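Local atomic coordinates of beta-lactamase II (Erythrobacter litoralis, PDB entry 6V72), a protein that probably hydrolyses beta-lactam antibiotics to substituted beta-amino acids, as a zinc-dependent class B metallo-beta-lactamase. Residues Gly23-Ser28 against Thr74-Ala79. Numbering follows the deposited sequence.
With CA (calcium ion), chain C.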
loop_
_atom_site.group_PDB
_atom_site.type_symbol
_atom_site.label_atom_id
_atom_site.label_comp_id
_atom_site.label_asym_id
_atom_site.label_seq_id
_atom_site.Cartn_x
_atom_site.Cartn_y
_atom_site.Cartn_z
ATOM N N GLY A 23 4.733 -19.187 24.457
ATOM C CA GLY A 23 5.813 -18.284 24.078
ATOM C C GLY A 23 5.259 -17.009 23.454
ATOM O O GLY A 23 4.370 -16.349 24.012
ATOM N N GLU A 24 5.777 -16.664 22.277
ATOM C CA GLU A 24 5.318 -15.497 21.527
ATOM C C GLU A 24 4.127 -15.795 20.623
ATOM O O GLU A 24 3.704 -14.910 19.869
ATOM C CB GLU A 24 6.453 -14.935 20.663
ATOM C CG GLU A 24 7.683 -14.444 21.412
ATOM C CD GLU A 24 8.896 -14.337 20.487
ATOM O OE1 GLU A 24 9.907 -15.029 20.742
ATOM O OE2 GLU A 24 8.834 -13.581 19.489
ATOM N N VAL A 25 3.603 -17.016 20.633
ATOM C CA VAL A 25 2.550 -17.404 19.695
ATOM C C VAL A 25 1.205 -17.338 20.391
ATOM O O VAL A 25 1.053 -17.790 21.533
ATOM C CB VAL A 25 2.783 -18.816 19.132
ATOM C CG1 VAL A 25 1.743 -19.130 18.026
ATOM C CG2 VAL A 25 4.198 -18.951 18.625
ATOM N N SER A 26 0.224 -16.775 19.703
ATOM C CA SER A 26 -1.161 -16.789 20.159
ATOM C C SER A 26 -1.925 -17.828 19.346
ATOM O O SER A 26 -1.943 -17.759 18.114
ATOM C CB SER A 26 -1.793 -15.409 19.979
ATOM O OG SER A 26 -1.192 -14.460 20.845
ATOM N N PHE A 27 -2.562 -18.777 20.016
ATOM C CA PHE A 27 -3.333 -19.810 19.333
ATOM C C PHE A 27 -4.821 -19.599 19.562
ATOM O O PHE A 27 -5.254 -19.327 20.687
ATOM C CB PHE A 27 -2.948 -21.209 19.817
ATOM C CG PHE A 27 -1.616 -21.681 19.320
ATOM C CD1 PHE A 27 -1.465 -22.147 18.015
ATOM C CD2 PHE A 27 -0.513 -21.678 20.165
ATOM C CE1 PHE A 27 -0.228 -22.588 17.561
ATOM C CE2 PHE A 27 0.713 -22.120 19.723
ATOM C CZ PHE A 27 0.857 -22.586 18.420
ATOM N N SER A 28 -5.614 -19.760 18.509
ATOM C CA SER A 28 -7.060 -19.749 18.681
ATOM C C SER A 28 -7.664 -20.845 17.823
ATOM O O SER A 28 -7.128 -21.198 16.774
ATOM C CB SER A 28 -7.685 -18.396 18.342
ATOM O OG SER A 28 -7.247 -17.917 17.094
ATOM N N THR A 74 8.484 -19.792 14.781
ATOM C CA THR A 74 8.098 -20.998 14.065
ATOM C C THR A 74 8.486 -22.233 14.869
ATOM O O THR A 74 7.724 -23.204 14.945
ATOM C CB THR A 74 8.736 -20.995 12.674
ATOM O OG1 THR A 74 8.263 -19.835 11.968
ATOM C CG2 THR A 74 8.333 -22.220 11.881
ATOM N N GLU A 75 9.643 -22.182 15.528
ATOM C CA GLU A 75 10.039 -23.273 16.417
ATOM C C GLU A 75 9.009 -23.471 17.528
ATOM O O GLU A 75 8.727 -24.611 17.938
ATOM C CB GLU A 75 11.431 -22.982 17.015
ATOM C CG GLU A 75 12.559 -23.077 16.010
ATOM C CD GLU A 75 13.846 -22.381 16.464
ATOM O OE1 GLU A 75 13.924 -21.915 17.616
ATOM O OE2 GLU A 75 14.774 -22.268 15.649
ATOM N N GLN A 76 8.425 -22.376 18.024
ATOM C CA GLN A 76 7.426 -22.516 19.080
ATOM C C GLN A 76 6.158 -23.181 18.568
ATOM O O GLN A 76 5.544 -23.970 19.289
ATOM C CB GLN A 76 7.125 -21.159 19.712
ATOM C CG GLN A 76 8.318 -20.675 20.521
ATOM C CD GLN A 76 8.123 -19.330 21.182
ATOM O OE1 GLN A 76 7.315 -18.517 20.745
ATOM N NE2 GLN A 76 8.889 -19.086 22.256
ATOM N N ILE A 77 5.745 -22.891 17.322
ATOM C CA ILE A 77 4.583 -23.584 16.766
ATOM C C ILE A 77 4.854 -25.076 16.678
ATOM O O ILE A 77 4.013 -25.903 17.049
ATOM C CB ILE A 77 4.209 -23.008 15.387
ATOM C CG1 ILE A 77 3.849 -21.536 15.489
ATOM C CG2 ILE A 77 3.025 -23.763 14.802
ATOM C CD1 ILE A 77 3.766 -20.848 14.115
ATOM N N VAL A 78 6.044 -25.442 16.186
ATOM C CA VAL A 78 6.405 -26.849 16.060
ATOM C C VAL A 78 6.409 -27.515 17.431
ATOM O O VAL A 78 5.950 -28.655 17.591
ATOM C CB VAL A 78 7.766 -26.966 15.341
ATOM C CG1 VAL A 78 8.276 -28.407 15.358
ATOM C CG2 VAL A 78 7.629 -26.469 13.883
ATOM N N ALA A 79 6.917 -26.809 18.442
ATOM C CA ALA A 79 6.959 -27.374 19.790
ATOM C C ALA A 79 5.563 -27.512 20.381
ATOM O O ALA A 79 5.291 -28.465 21.108
ATOM C CB ALA A 79 7.841 -26.514 20.698
HETATM CA CA CA C . 14.169 -21.479 19.931
HETATM O O HOH W 1 11.841 -20.962 19.864
HETATM O O HOH W 2 13.925 -23.783 20.123
#
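Strand 25-28 passes helix 74-79 at 43° between their N-to-C directions, and the axes come within 9.5 Å at their closest. The backbones come nearest at the turn before the strand, where the CA atoms of Gly23 and Gln76 are 6.7 Å apart. Gln76 carries its amide to this turn on a chain extended beyond CG (chi2 180°). Gln76 OE1 accepts a hydrogen bond from Glu24 N at 2.9 Å. The N-H points fairly straight at the oxygen (157°), but the donor sits above the carbonyl plane. The flat amide also lies against Gly23 CA, 3.7 Å from both Gln76 OE1 and Gln76 NE2. The turn links strands 20-22 and 25-29, the antiparallel edge hairpin of the larger sheet in this metallo-beta-lactamase fold. Helix 71-84 packs across that sheet. Val25 lays CG2 along the Gln76 chain, 3.8 Å from Gln76 CB. Both Val25 methyls also reach Ile77 CG1 at 4.1 Å, the two side chains crossing at about a right angle. Phe27 brings its ring edge to the helix, with CZ 4.2 Å from Ile77 CA, while Val25 CG1 covers part of one ring face. Trp80 stacks on the same ring. Glu75, on the same helix, binds calcium through OE1 at 2.4 Å, together with Glu72 and two waters.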